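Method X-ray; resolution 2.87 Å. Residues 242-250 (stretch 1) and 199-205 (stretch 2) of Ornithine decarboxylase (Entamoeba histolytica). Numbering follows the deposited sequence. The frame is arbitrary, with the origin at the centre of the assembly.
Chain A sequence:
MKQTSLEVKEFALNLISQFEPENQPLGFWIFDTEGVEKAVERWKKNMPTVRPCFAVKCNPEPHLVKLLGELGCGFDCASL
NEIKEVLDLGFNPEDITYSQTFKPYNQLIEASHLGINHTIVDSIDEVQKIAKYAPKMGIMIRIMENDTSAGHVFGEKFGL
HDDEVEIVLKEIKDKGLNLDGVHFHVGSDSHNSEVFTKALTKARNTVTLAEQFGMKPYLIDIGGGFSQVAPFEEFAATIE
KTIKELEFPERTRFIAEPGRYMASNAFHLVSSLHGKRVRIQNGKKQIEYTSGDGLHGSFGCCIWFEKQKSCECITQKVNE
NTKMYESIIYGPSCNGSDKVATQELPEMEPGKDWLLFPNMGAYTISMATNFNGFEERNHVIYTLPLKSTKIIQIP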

ATOM      1  N   THR A 242      34.518 -14.770   5.636  1.00 30.07           N
ATOM      2  CA  THR A 242      35.003 -13.460   5.189  1.00 29.18           C
ATOM      3  C   THR A 242      35.256 -12.522   6.374  1.00 30.93           C
ATOM      4  O   THR A 242      36.224 -11.758   6.365  1.00 30.94           O
ATOM      5  CB  THR A 242      34.039 -12.807   4.174  1.00 27.91           C
ATOM      6  OG1 THR A 242      33.661 -13.770   3.180  1.00 21.54           O
ATOM      7  CG2 THR A 242      34.697 -11.618   3.481  1.00 30.18           C
ATOM      8  N   ILE A 243      34.392 -12.597   7.388  1.00 34.78           N
ATOM      9  CA  ILE A 243      34.547 -11.832   8.633  1.00 38.76           C
ATOM     10  C   ILE A 243      35.912 -12.080   9.286  1.00 41.79           C
ATOM     11  O   ILE A 243      36.573 -11.139   9.738  1.00 42.99           O
ATOM     12  CB  ILE A 243      33.394 -12.133   9.634  1.00 20.00           C
ATOM     13  CG1 ILE A 243      32.078 -11.465   9.197  1.00 20.00           C
ATOM     14  CG2 ILE A 243      33.763 -11.744  11.063  1.00 20.00           C
ATOM     15  CD1 ILE A 243      32.142  -9.965   8.983  1.00 20.00           C
ATOM     16  N   LYS A 244      36.329 -13.346   9.318  1.00 45.16           N
ATOM     17  CA  LYS A 244      37.618 -13.737   9.893  1.00 47.41           C
ATOM     18  C   LYS A 244      38.809 -13.301   9.041  1.00 48.51           C
ATOM     19  O   LYS A 244      39.819 -12.838   9.575  1.00 49.13           O
ATOM     20  CB  LYS A 244      37.674 -15.253  10.109  1.00 46.65           C
ATOM     21  CG  LYS A 244      37.084 -15.730  11.425  1.00 46.81           C
ATOM     22  CD  LYS A 244      37.466 -17.179  11.687  1.00 47.14           C
ATOM     23  CE  LYS A 244      37.105 -17.606  13.101  1.00 45.42           C
ATOM     24  NZ  LYS A 244      37.619 -18.969  13.406  1.00 45.72           N
ATOM     25  N   GLU A 245      38.680 -13.456   7.725  1.00 50.37           N
ATOM     26  CA  GLU A 245      39.772 -13.203   6.778  1.00 53.92           C
ATOM     27  C   GLU A 245      40.156 -11.731   6.657  1.00 53.59           C
ATOM     28  O   GLU A 245      41.328 -11.406   6.455  1.00 55.17           O
ATOM     29  CB  GLU A 245      39.421 -13.758   5.396  1.00 57.49           C
ATOM     30  CG  GLU A 245      39.475 -15.276   5.296  1.00 62.64           C
ATOM     31  CD  GLU A 245      38.840 -15.815   4.026  1.00 67.34           C
ATOM     32  OE1 GLU A 245      38.271 -15.023   3.242  1.00 70.06           O
ATOM     33  OE2 GLU A 245      38.909 -17.042   3.811  1.00 68.71           O
ATOM     34  N   LEU A 246      39.166 -10.848   6.773  1.00 52.68           N
ATOM     35  CA  LEU A 246      39.397  -9.408   6.672  1.00 51.67           C
ATOM     36  C   LEU A 246      40.119  -8.846   7.897  1.00 52.03           C
ATOM     37  O   LEU A 246      40.693  -7.755   7.840  1.00 52.77           O
ATOM     38  CB  LEU A 246      38.081  -8.660   6.428  1.00 49.01           C
ATOM     39  CG  LEU A 246      37.454  -8.802   5.037  1.00 46.91           C
ATOM     40  CD1 LEU A 246      35.999  -8.360   5.059  1.00 43.49           C
ATOM     41  CD2 LEU A 246      38.238  -8.027   3.984  1.00 44.28           C
ATOM     42  N   GLU A 247      40.091  -9.609   8.992  1.00 51.32           N
ATOM     43  CA  GLU A 247      40.753  -9.249  10.252  1.00 51.10           C
ATOM     44  C   GLU A 247      40.316  -7.883  10.779  1.00 49.17           C
ATOM     45  O   GLU A 247      41.082  -6.917  10.766  1.00 47.86           O
ATOM     46  CB  GLU A 247      42.282  -9.340  10.131  1.00 52.14           C
ATOM     47  CG  GLU A 247      42.819 -10.759  10.014  1.00 56.35           C
ATOM     48  CD  GLU A 247      44.337 -10.829  10.010  1.00 59.19           C
ATOM     49  OE1 GLU A 247      44.998  -9.790  10.226  1.00 61.49           O
ATOM     50  OE2 GLU A 247      44.875 -11.935   9.791  1.00 62.03           O
ATOM     51  N   PHE A 248      39.065  -7.819  11.228  1.00 47.26           N
ATOM     52  CA  PHE A 248      38.516  -6.624  11.858  1.00 44.54           C
ATOM     53  C   PHE A 248      39.124  -6.434  13.248  1.00 44.81           C
ATOM     54  O   PHE A 248      39.503  -7.417  13.891  1.00 44.37           O
ATOM     55  CB  PHE A 248      36.992  -6.734  11.958  1.00 41.52           C
ATOM     56  CG  PHE A 248      36.274  -6.444  10.671  1.00 37.00           C
ATOM     57  CD1 PHE A 248      36.042  -7.454   9.741  1.00 34.42           C
ATOM     58  CD2 PHE A 248      35.820  -5.158  10.388  1.00 35.69           C
ATOM     59  CE1 PHE A 248      35.376  -7.187   8.554  1.00 33.26           C
ATOM     60  CE2 PHE A 248      35.154  -4.885   9.203  1.00 33.89           C
ATOM     61  CZ  PHE A 248      34.932  -5.900   8.284  1.00 33.64           C
ATOM     62  N   PRO A 249      39.229  -5.171  13.714  1.00 44.10           N
ATOM     63  CA  PRO A 249      39.735  -4.873  15.057  1.00 44.87           C
ATOM     64  C   PRO A 249      39.063  -5.695  16.160  1.00 46.94           C
ATOM     65  O   PRO A 249      37.884  -6.041  16.056  1.00 48.72           O
ATOM     66  CB  PRO A 249      39.410  -3.389  15.227  1.00 44.12           C
ATOM     67  CG  PRO A 249      39.492  -2.845  13.844  1.00 41.82           C
ATOM     68  CD  PRO A 249      38.997  -3.936  12.935  1.00 42.90           C
ATOM     69  N   GLU A 250      39.824  -5.993  17.210  1.00 49.22           N
ATOM     70  CA  GLU A 250      39.379  -6.868  18.297  1.00 52.17           C
ATOM     71  C   GLU A 250      38.071  -6.410  18.950  1.00 52.28           C
ATOM     72  O   GLU A 250      37.267  -7.235  19.380  1.00 52.28           O
ATOM     73  CB  GLU A 250      40.490  -7.004  19.346  1.00 55.33           C
ATOM     74  CG  GLU A 250      40.493  -8.321  20.109  1.00 59.31           C
ATOM     75  CD  GLU A 250      39.630  -8.291  21.359  1.00 62.25           C
ATOM     76  OE1 GLU A 250      39.766  -7.339  22.162  1.00 62.43           O
ATOM     77  OE2 GLU A 250      38.823  -9.226  21.544  1.00 63.24           O
TER
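Stretch 2 (199-205) ALTKARN

Stretch 2 is helical throughout, with phi between -63° and -72° and psi between -32° and -39°; the backbone bonds from Ala203 N to Ala199 O (2.9 Å), Arg204 N to Leu200 O (2.9 Å) and Asn205 N to Thr201 O (3.2 Å) confirm the i to i+4 pattern. It lies against the last part of a helix and the loop that follows. Direction can be read from the register: Thr242 CA is 7.7 Å from Leu200 CA, and Leu246 CA is 6.7 Å from Arg204 CA. A step of four residues along one stretch matches a step of four along the other, so the two run in the same sense. Together they bury 439 Å², most of it through Arg204, Leu246 and Leu200.

Arg204, which gives up 116 Å², meets the place where stretch 1 leaves helical geometry. Glu247 has positive phi (55/70), and the carbonyls of Leu246 and Glu247 both come within reach of the guanidinium. Arg204 NE donates to Leu246 O at 2.9 Å with an N-H...O angle of 140°. The bond from Arg204 NE to Glu247 O, at 3.0 Å, is weak (125°), as is that from Arg204 NH2 to the same Glu247 O, also 3.0 Å (123°). Leu246 O lies near the guanidinium plane, at its edge, whereas Pro249 CD packs over one face, 3.8 Å from Arg204 CZ. The aliphatic part of the side chain is used as well: Arg204 CD sits 3.5 Å from the centroid of the Phe248 ring and only 5° off its normal, a CH-pi contact over the face. The charged end is less well placed for the ring, since Arg204 CZ is 5.2 Å from that centroid and 27° off the normal, at most a weak attraction.

Leu246 (77 Å²) points its CA-to-CB bond toward the helix. Its CD1 reaches Leu200 O at 3.4 Å and Leu200 CB at 3.8 Å, while Leu246 CD2 lies 3.9 Å from Thr201 CG2. Leu246 CB also approaches Arg204 CG at 3.9 Å, so this one side chain touches residues on successive turns of stretch 2.

Leu200 (76 Å²), likewise directed toward its partner, extends the apolar contact back along stretch 1. Leu200 CD2 meets Ile243 CD1 at 3.7 Å; although the CA-to-CB bond of Ile243 points away, the end of its side chain comes nearer. Leu200 CD1 lies 4.2 Å from Thr242 CB, a looser contact, and Leu200 O approaches the edge of the Phe248 ring, 3.9 Å from Phe248 CZ.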

ATOM      1  N   ALA A 199      31.164  -5.920  -0.402  1.00 57.90           N
ATOM      2  CA  ALA A 199      30.689  -4.890   0.522  1.00 55.59           C
ATOM      3  C   ALA A 199      31.357  -4.967   1.893  1.00 55.16           C
ATOM      4  O   ALA A 199      31.562  -3.939   2.539  1.00 55.53           O
ATOM      5  CB  ALA A 199      29.176  -4.954   0.658  1.00 54.28           C
ATOM      6  N   LEU A 200      31.692  -6.183   2.327  1.00 53.61           N
ATOM      7  CA  LEU A 200      32.424  -6.397   3.578  1.00 52.53           C
ATOM      8  C   LEU A 200      33.879  -5.945   3.469  1.00 52.67           C
ATOM      9  O   LEU A 200      34.436  -5.389   4.420  1.00 52.85           O
ATOM     10  CB  LEU A 200      32.368  -7.869   4.002  1.00 51.45           C
ATOM     11  CG  LEU A 200      31.120  -8.374   4.732  1.00 49.03           C
ATOM     12  CD1 LEU A 200      31.104  -9.895   4.762  1.00 48.13           C
ATOM     13  CD2 LEU A 200      31.038  -7.809   6.142  1.00 48.52           C
ATOM     14  N   THR A 201      34.486  -6.199   2.310  1.00 52.24           N
ATOM     15  CA  THR A 201      35.852  -5.761   2.023  1.00 51.31           C
ATOM     16  C   THR A 201      35.899  -4.235   1.924  1.00 50.70           C
ATOM     17  O   THR A 201      36.860  -3.605   2.372  1.00 49.23           O
ATOM     18  CB  THR A 201      36.388  -6.395   0.721  1.00 51.42           C
ATOM     19  OG1 THR A 201      36.091  -7.797   0.711  1.00 52.39           O
ATOM     20  CG2 THR A 201      37.896  -6.203   0.600  1.00 54.04           C
ATOM     21  N   LYS A 202      34.848  -3.660   1.343  1.00 51.65           N
ATOM     22  CA  LYS A 202      34.680  -2.211   1.247  1.00 52.44           C
ATOM     23  C   LYS A 202      34.461  -1.591   2.630  1.00 51.01           C
ATOM     24  O   LYS A 202      34.917  -0.477   2.897  1.00 51.07           O
ATOM     25  CB  LYS A 202      33.506  -1.882   0.318  1.00 53.42           C
ATOM     26  CG  LYS A 202      33.358  -0.414  -0.049  1.00 55.59           C
ATOM     27  CD  LYS A 202      32.234  -0.222  -1.055  1.00 59.46           C
ATOM     28  CE  LYS A 202      31.828   1.238  -1.161  1.00 61.72           C
ATOM     29  NZ  LYS A 202      30.823   1.457  -2.239  1.00 62.34           N
ATOM     30  N   ALA A 203      33.767  -2.325   3.501  1.00 49.18           N
ATOM     31  CA  ALA A 203      33.526  -1.890   4.876  1.00 47.28           C
ATOM     32  C   ALA A 203      34.796  -1.963   5.722  1.00 46.88           C
ATOM     33  O   ALA A 203      35.030  -1.099   6.567  1.00 46.56           O
ATOM     34  CB  ALA A 203      32.414  -2.713   5.512  1.00 45.25           C
ATOM     35  N   ARG A 204      35.607  -2.995   5.486  1.00 46.01           N
ATOM     36  CA  ARG A 204      36.877  -3.178   6.193  1.00 46.08           C
ATOM     37  C   ARG A 204      37.845  -2.029   5.904  1.00 45.93           C
ATOM     38  O   ARG A 204      38.573  -1.579   6.793  1.00 48.20           O
ATOM     39  CB  ARG A 204      37.507  -4.530   5.827  1.00 47.00           C
ATOM     40  CG  ARG A 204      38.816  -4.855   6.539  1.00 46.28           C
ATOM     41  CD  ARG A 204      38.616  -5.139   8.021  1.00 47.27           C
ATOM     42  NE  ARG A 204      39.873  -5.084   8.764  1.00 48.78           N
ATOM     43  CZ  ARG A 204      40.352  -3.992   9.359  1.00 50.97           C
ATOM     44  NH1 ARG A 204      39.681  -2.849   9.307  1.00 51.14           N
ATOM     45  NH2 ARG A 204      41.507  -4.046  10.008  1.00 49.91           N
ATOM     46  N   ASN A 205      37.837  -1.559   4.658  1.00 45.01           N
ATOM     47  CA  ASN A 205      38.642  -0.411   4.248  1.00 44.09           C
ATOM     48  C   ASN A 205      38.143   0.897   4.857  1.00 42.81           C
ATOM     49  O   ASN A 205      38.933   1.805   5.125  1.00 40.77           O
ATOM     50  CB  ASN A 205      38.684  -0.302   2.721  1.00 46.67           C
ATOM     51  CG  ASN A 205      39.344  -1.502   2.064  1.00 48.54           C
ATOM     52  OD1 ASN A 205      40.399  -1.966   2.500  1.00 51.25           O
ATOM     53  ND2 ASN A 205      38.726  -2.007   1.003  1.00 47.03           N
TER